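Local coordinates for Ctr9 protein (PDB 6AF0), which probably binds RNA polymerase II as the tetratricopeptide-repeat subunit of the Paf1 transcription elongation complex, the chain here being the repeat-rich part of a longer protein, at residues A[148-153]-A[171-176]; A[192-197]-A[224-229]. One frame throughout, in Å; residues are numbered along the deposited sequence.

Contact 1 (A[148-153]-A[171-176]); sequences VLILLK and AEQLRN
Ile150 fills the middle of the contact, its two branches reaching different turns of helix segment 171-176. CG2, set anti to the backbone N (CG1 at chi1 -64°), lies against the aliphatic stem of Gln173, 3.8 Å from Gln173 CG. The other branch runs on to CD1, which packs 3.8 Å from Asn176 CB, the two side chains crossing at about a right angle. Beside this buried residue Leu151 and Leu174 meet through one methyl each, Leu151 CD2 to Leu174 CD2 at 4.2 Å; both CB atoms point away from the opposite helix, and only the chain ends return. Leu151 also packs on Phe181, further along helix 168-188. Segments 148-153 and 171-176 run nearly antiparallel, at 161° with 8.8 Å between their axes, the pairing of neighbouring helices on which tetratricopeptide-repeat folds are built. The solvent side is looser and polar. Here Gln173, extended beyond CG, carries its amide across the alkyl chain of Lys153, with Gln173 NE2 3.7 Å from Lys153 CE, while Gln173 OE1 is hydrogen-bonded to Gln157 NE2. Asn176, exposed to solvent, lies at the margin.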
loop_
_atom_site.group_PDB
_atom_site.type_symbol
_atom_site.label_atom_id
_atom_site.label_comp_id
_atom_site.label_asym_id
_atom_site.label_seq_id
_atom_site.Cartn_x
_atom_site.Cartn_y
_atom_site.Cartn_z
ATOM N N VAL A 148 4.284 -26.826 42.974
ATOM C CA VAL A 148 4.617 -25.416 42.996
ATOM C C VAL A 148 5.937 -25.198 42.276
ATOM O O VAL A 148 6.058 -24.317 41.427
ATOM C CB VAL A 148 4.680 -24.881 44.421
ATOM C CG1 VAL A 148 5.148 -23.444 44.426
ATOM C CG2 VAL A 148 3.314 -24.970 45.052
ATOM N N LEU A 149 6.910 -26.029 42.608
ATOM C CA LEU A 149 8.233 -25.915 42.041
ATOM C C LEU A 149 8.118 -25.982 40.548
ATOM O O LEU A 149 8.642 -25.152 39.827
ATOM C CB LEU A 149 9.122 -27.061 42.529
ATOM C CG LEU A 149 10.585 -27.072 42.072
ATOM C CD1 LEU A 149 11.419 -26.158 42.942
ATOM C CD2 LEU A 149 11.126 -28.487 42.139
ATOM N N ILE A 150 7.409 -26.981 40.078
ATOM C CA ILE A 150 7.336 -27.202 38.660
ATOM C C ILE A 150 6.737 -25.963 37.997
ATOM O O ILE A 150 7.246 -25.495 36.975
ATOM C CB ILE A 150 6.563 -28.496 38.333
ATOM C CG1 ILE A 150 7.319 -29.719 38.893
ATOM C CG2 ILE A 150 6.386 -28.656 36.823
ATOM C CD1 ILE A 150 6.591 -31.030 38.728
ATOM N N LEU A 151 5.691 -25.407 38.595
ATOM C CA LEU A 151 5.100 -24.160 38.082
ATOM C C LEU A 151 6.117 -23.024 37.992
ATOM O O LEU A 151 6.320 -22.429 36.936
ATOM C CB LEU A 151 3.941 -23.689 38.968
ATOM C CG LEU A 151 2.594 -24.437 38.906
ATOM C CD1 LEU A 151 1.640 -23.792 39.893
ATOM C CD2 LEU A 151 1.971 -24.496 37.512
ATOM N N LEU A 152 6.756 -22.725 39.109
ATOM C CA LEU A 152 7.781 -21.699 39.141
ATOM C C LEU A 152 8.921 -21.904 38.136
ATOM O O LEU A 152 9.481 -20.941 37.625
ATOM C CB LEU A 152 8.370 -21.614 40.536
ATOM C CG LEU A 152 7.424 -21.249 41.673
ATOM C CD1 LEU A 152 8.169 -21.357 42.974
ATOM C CD2 LEU A 152 6.922 -19.840 41.531
ATOM N N LYS A 153 9.285 -23.147 37.877
ATOM C CA LYS A 153 10.319 -23.445 36.897
ATOM C C LYS A 153 9.719 -23.309 35.501
ATOM O O LYS A 153 10.355 -22.806 34.591
ATOM C CB LYS A 153 10.885 -24.861 37.120
ATOM C CG LYS A 153 12.416 -24.970 37.043
ATOM C CD LYS A 153 12.999 -26.109 37.888
ATOM C CE LYS A 153 12.295 -27.431 37.609
ATOM N NZ LYS A 153 12.903 -28.588 38.319
ATOM N N ALA A 171 4.750 -27.401 28.346
ATOM C CA ALA A 171 3.484 -28.131 28.389
ATOM C C ALA A 171 3.587 -29.414 29.229
ATOM O O ALA A 171 2.769 -29.654 30.122
ATOM C CB ALA A 171 3.029 -28.452 26.985
ATOM N N GLU A 172 4.599 -30.229 28.955
ATOM C CA GLU A 172 4.812 -31.439 29.737
ATOM C C GLU A 172 5.087 -31.155 31.210
ATOM O O GLU A 172 4.611 -31.867 32.099
ATOM C CB GLU A 172 5.950 -32.267 29.145
ATOM C CG GLU A 172 5.546 -32.993 27.873
ATOM C CD GLU A 172 4.091 -33.451 27.895
ATOM O OE1 GLU A 172 3.742 -34.314 28.735
ATOM O OE2 GLU A 172 3.280 -32.941 27.085
ATOM N N GLN A 173 5.864 -30.113 31.461
ATOM C CA GLN A 173 6.152 -29.689 32.817
ATOM C C GLN A 173 4.864 -29.293 33.542
ATOM O O GLN A 173 4.669 -29.613 34.718
ATOM C CB GLN A 173 7.117 -28.512 32.797
ATOM C CG GLN A 173 8.380 -28.744 33.608
ATOM C CD GLN A 173 9.366 -27.584 33.555
ATOM O OE1 GLN A 173 9.354 -26.746 32.645
ATOM N NE2 GLN A 173 10.237 -27.541 34.539
ATOM N N LEU A 174 3.981 -28.601 32.826
ATOM C CA LEU A 174 2.681 -28.224 33.383
ATOM C C LEU A 174 1.885 -29.471 33.745
ATOM O O LEU A 174 1.289 -29.533 34.823
ATOM C CB LEU A 174 1.884 -27.335 32.413
ATOM C CG LEU A 174 2.444 -25.925 32.145
ATOM C CD1 LEU A 174 1.660 -25.260 31.034
ATOM C CD2 LEU A 174 2.462 -25.041 33.381
ATOM N N ARG A 175 1.899 -30.461 32.852
ATOM C CA ARG A 175 1.234 -31.744 33.111
ATOM C C ARG A 175 1.780 -32.396 34.366
ATOM O O ARG A 175 1.013 -32.914 35.170
ATOM C CB ARG A 175 1.371 -32.686 31.928
ATOM C CG ARG A 175 0.494 -32.285 30.766
ATOM C CD ARG A 175 0.866 -33.045 29.511
ATOM N NE ARG A 175 -0.106 -32.823 28.440
ATOM C CZ ARG A 175 0.121 -33.060 27.151
ATOM N NH1 ARG A 175 1.297 -33.526 26.753
ATOM N NH2 ARG A 175 -0.829 -32.841 26.246
ATOM N N ASN A 176 3.100 -32.350 34.546
ATOM C CA ASN A 176 3.714 -32.946 35.732
ATOM C C ASN A 176 3.242 -32.248 36.982
ATOM O O ASN A 176 2.887 -32.894 37.952
ATOM C CB ASN A 176 5.238 -32.896 35.664
ATOM C CG ASN A 176 5.815 -33.853 34.639
ATOM O OD1 ASN A 176 5.229 -34.897 34.339
ATOM N ND2 ASN A 176 6.988 -33.508 34.105
#

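Contact 2 (A[192-197]-A[224-229])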
loop_
_atom_site.group_PDB
_atom_site.type_symbol
_atom_site.label_atom_id
_atom_site.label_comp_id
_atom_site.label_asym_id
_atom_site.label_seq_id
_atom_site.Cartn_x
_atom_site.Cartn_y
_atom_site.Cartn_z
ATOM N N ASN A 192 -7.751 -30.553 50.381
ATOM C CA ASN A 192 -6.655 -29.600 50.380
ATOM C C ASN A 192 -6.864 -28.516 49.327
ATOM O O ASN A 192 -6.699 -28.764 48.113
ATOM C CB ASN A 192 -5.331 -30.308 50.129
ATOM C CG ASN A 192 -4.138 -29.400 50.366
ATOM O OD1 ASN A 192 -4.271 -28.174 50.440
ATOM N ND2 ASN A 192 -2.969 -29.993 50.485
ATOM N N MET A 193 -7.175 -27.311 49.803
ATOM C CA MET A 193 -7.544 -26.193 48.918
ATOM C C MET A 193 -6.347 -25.522 48.212
ATOM O O MET A 193 -6.487 -24.945 47.126
ATOM C CB MET A 193 -8.389 -25.170 49.681
ATOM C CG MET A 193 -9.763 -25.681 50.101
ATOM S SD MET A 193 -10.773 -26.242 48.699
ATOM C CE MET A 193 -10.907 -28.012 48.940
ATOM N N LEU A 194 -5.166 -25.607 48.804
ATOM C CA LEU A 194 -3.982 -25.106 48.111
ATOM C C LEU A 194 -3.603 -26.011 46.958
ATOM O O LEU A 194 -3.045 -25.544 45.958
ATOM C CB LEU A 194 -2.799 -24.932 49.062
ATOM C CG LEU A 194 -2.985 -23.928 50.207
ATOM C CD1 LEU A 194 -1.637 -23.598 50.817
ATOM C CD2 LEU A 194 -3.662 -22.653 49.735
ATOM N N ALA A 195 -3.900 -27.303 47.097
ATOM C CA ALA A 195 -3.595 -28.280 46.043
ATOM C C ALA A 195 -4.493 -28.092 44.833
ATOM O O ALA A 195 -4.068 -28.238 43.684
ATOM C CB ALA A 195 -3.754 -29.691 46.569
ATOM N N VAL A 196 -5.751 -27.782 45.107
ATOM C CA VAL A 196 -6.724 -27.616 44.042
ATOM C C VAL A 196 -6.478 -26.267 43.368
ATOM O O VAL A 196 -6.611 -26.140 42.138
ATOM C CB VAL A 196 -8.174 -27.832 44.552
ATOM C CG1 VAL A 196 -8.574 -26.761 45.510
ATOM C CG2 VAL A 196 -9.164 -27.877 43.396
ATOM N N MET A 197 -6.049 -25.282 44.163
ATOM C CA MET A 197 -5.635 -23.970 43.605
ATOM C C MET A 197 -4.424 -24.085 42.673
ATOM O O MET A 197 -4.325 -23.370 41.672
ATOM C CB MET A 197 -5.350 -22.965 44.708
ATOM C CG MET A 197 -6.618 -22.352 45.259
ATOM S SD MET A 197 -6.360 -21.180 46.604
ATOM C CE MET A 197 -5.329 -20.004 45.747
ATOM N N PRO A 224 -14.697 -20.569 51.556
ATOM C CA PRO A 224 -14.702 -19.151 51.242
ATOM C C PRO A 224 -13.648 -18.382 52.028
ATOM O O PRO A 224 -13.020 -17.462 51.497
ATOM C CB PRO A 224 -16.089 -18.691 51.671
ATOM C CG PRO A 224 -16.909 -19.904 51.728
ATOM C CD PRO A 224 -15.973 -21.001 52.126
ATOM N N ASP A 225 -13.424 -18.792 53.276
ATOM C CA ASP A 225 -12.577 -18.043 54.186
ATOM C C ASP A 225 -11.115 -18.195 53.859
ATOM O O ASP A 225 -10.291 -17.540 54.481
ATOM C CB ASP A 225 -12.866 -18.461 55.618
ATOM C CG ASP A 225 -14.259 -18.028 56.076
ATOM O OD1 ASP A 225 -14.583 -16.842 55.829
ATOM O OD2 ASP A 225 -15.020 -18.856 56.668
ATOM N N MET A 226 -10.781 -19.033 52.887
ATOM C CA MET A 226 -9.419 -19.078 52.356
ATOM C C MET A 226 -9.209 -17.837 51.526
ATOM O O MET A 226 -9.800 -17.702 50.466
ATOM C CB MET A 226 -9.225 -20.313 51.487
ATOM C CG MET A 226 -7.963 -20.333 50.645
ATOM S SD MET A 226 -6.495 -20.079 51.641
ATOM C CE MET A 226 -6.188 -21.732 52.249
ATOM N N VAL A 227 -8.401 -16.929 52.052
ATOM C CA VAL A 227 -8.141 -15.623 51.448
ATOM C C VAL A 227 -6.647 -15.307 51.384
ATOM O O VAL A 227 -6.266 -14.184 51.128
ATOM C CB VAL A 227 -8.827 -14.505 52.258
ATOM C CG1 VAL A 227 -10.351 -14.589 52.141
ATOM C CG2 VAL A 227 -8.390 -14.555 53.701
ATOM N N ASP A 228 -5.808 -16.304 51.610
ATOM C CA ASP A 228 -4.371 -16.133 51.679
ATOM C C ASP A 228 -3.737 -17.393 51.101
ATOM O O ASP A 228 -3.226 -18.240 51.851
ATOM C CB ASP A 228 -3.971 -15.927 53.144
ATOM C CG ASP A 228 -2.460 -15.945 53.374
ATOM O OD1 ASP A 228 -2.035 -16.364 54.477
ATOM O OD2 ASP A 228 -1.696 -15.539 52.462
ATOM N N PRO A 229 -3.787 -17.544 49.765
ATOM C CA PRO A 229 -4.265 -16.641 48.732
ATOM C C PRO A 229 -5.733 -16.782 48.395
ATOM O O PRO A 229 -6.296 -17.864 48.531
ATOM C CB PRO A 229 -3.483 -17.083 47.498
ATOM C CG PRO A 229 -2.767 -18.331 47.856
ATOM C CD PRO A 229 -3.343 -18.805 49.153
#
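Leu194 and Pro229 lie closest in the backbone, their CA atoms 8.5 Å apart, where the first turn of helix 193-205 faces an irregular chain that runs through a cis peptide bond between Asp228 and Pro229. The segments meet mainly through apolar side chains. The CD2 methyl of Leu194 touches two partners: Met226 CE at 3.7 Å and, on the proline ring, Pro229 CD at 3.9 Å. Leu194 crosses both of these side chains at about a right angle. Met226 has CG anti to its backbone N (chi1 168°) and then bends twice, at chi2 and chi3, a folded shape that ends with its methyl against Leu194. One turn further along the helix, Met197 points its CB toward the loop and bends at chi3. Its terminal methyl thereby rests on the ring carbons of the proline, Met197 CE lying 3.7 Å from Pro229 CG and 3.6 Å from the carbonyl Pro229 O. Its sulphur grazes the stem of the other methionine, Met197 SD to Met226 CG at 4.4 Å. At the start of the helix, Asn192 is the N-cap: OD1 of Asn192 accepts two weak bonds, from Leu194 N at 3.2 Å and Ala195 N at 3.5 Å. The two segments join the start of a helix to the connection that follows the next one, packing within a tetratricopeptide-repeat region. Apolar side chains of another protein's chain pack on Met193, Leu194 and Pro229, and Arg4 pairs with Asp228 in a salt bridge. Val219 of helix 209-222 packs against Met193 and Met197, Leu144 of helix 140-155 touches Leu194 and Ala195, and Ala184 and Ile185 of helix 168-188 border Ala195.

Overall arrangement
From the N terminus the chain first enters contact 1 on helix 140-155, passes through a connection and returns on helix 168-188, so the contact closes a hairpin of two successive helices. Contact 2 opens only after that, on the next helix, 193-205; the chain then traverses helix 209-222 and comes back as the loop before helix 232-240. The two closures are therefore in series, neither nested nor crossed. The centres of contact 1 and contact 2 lie about 19 Å apart; the nearest atoms of contact 1 and contact 2 are about 6 Å apart, without touching. Helix 193-205 links the two sites: besides carrying the first half of contact 2, it packs on Leu151 and Leu174 through Arg201 and Ser205.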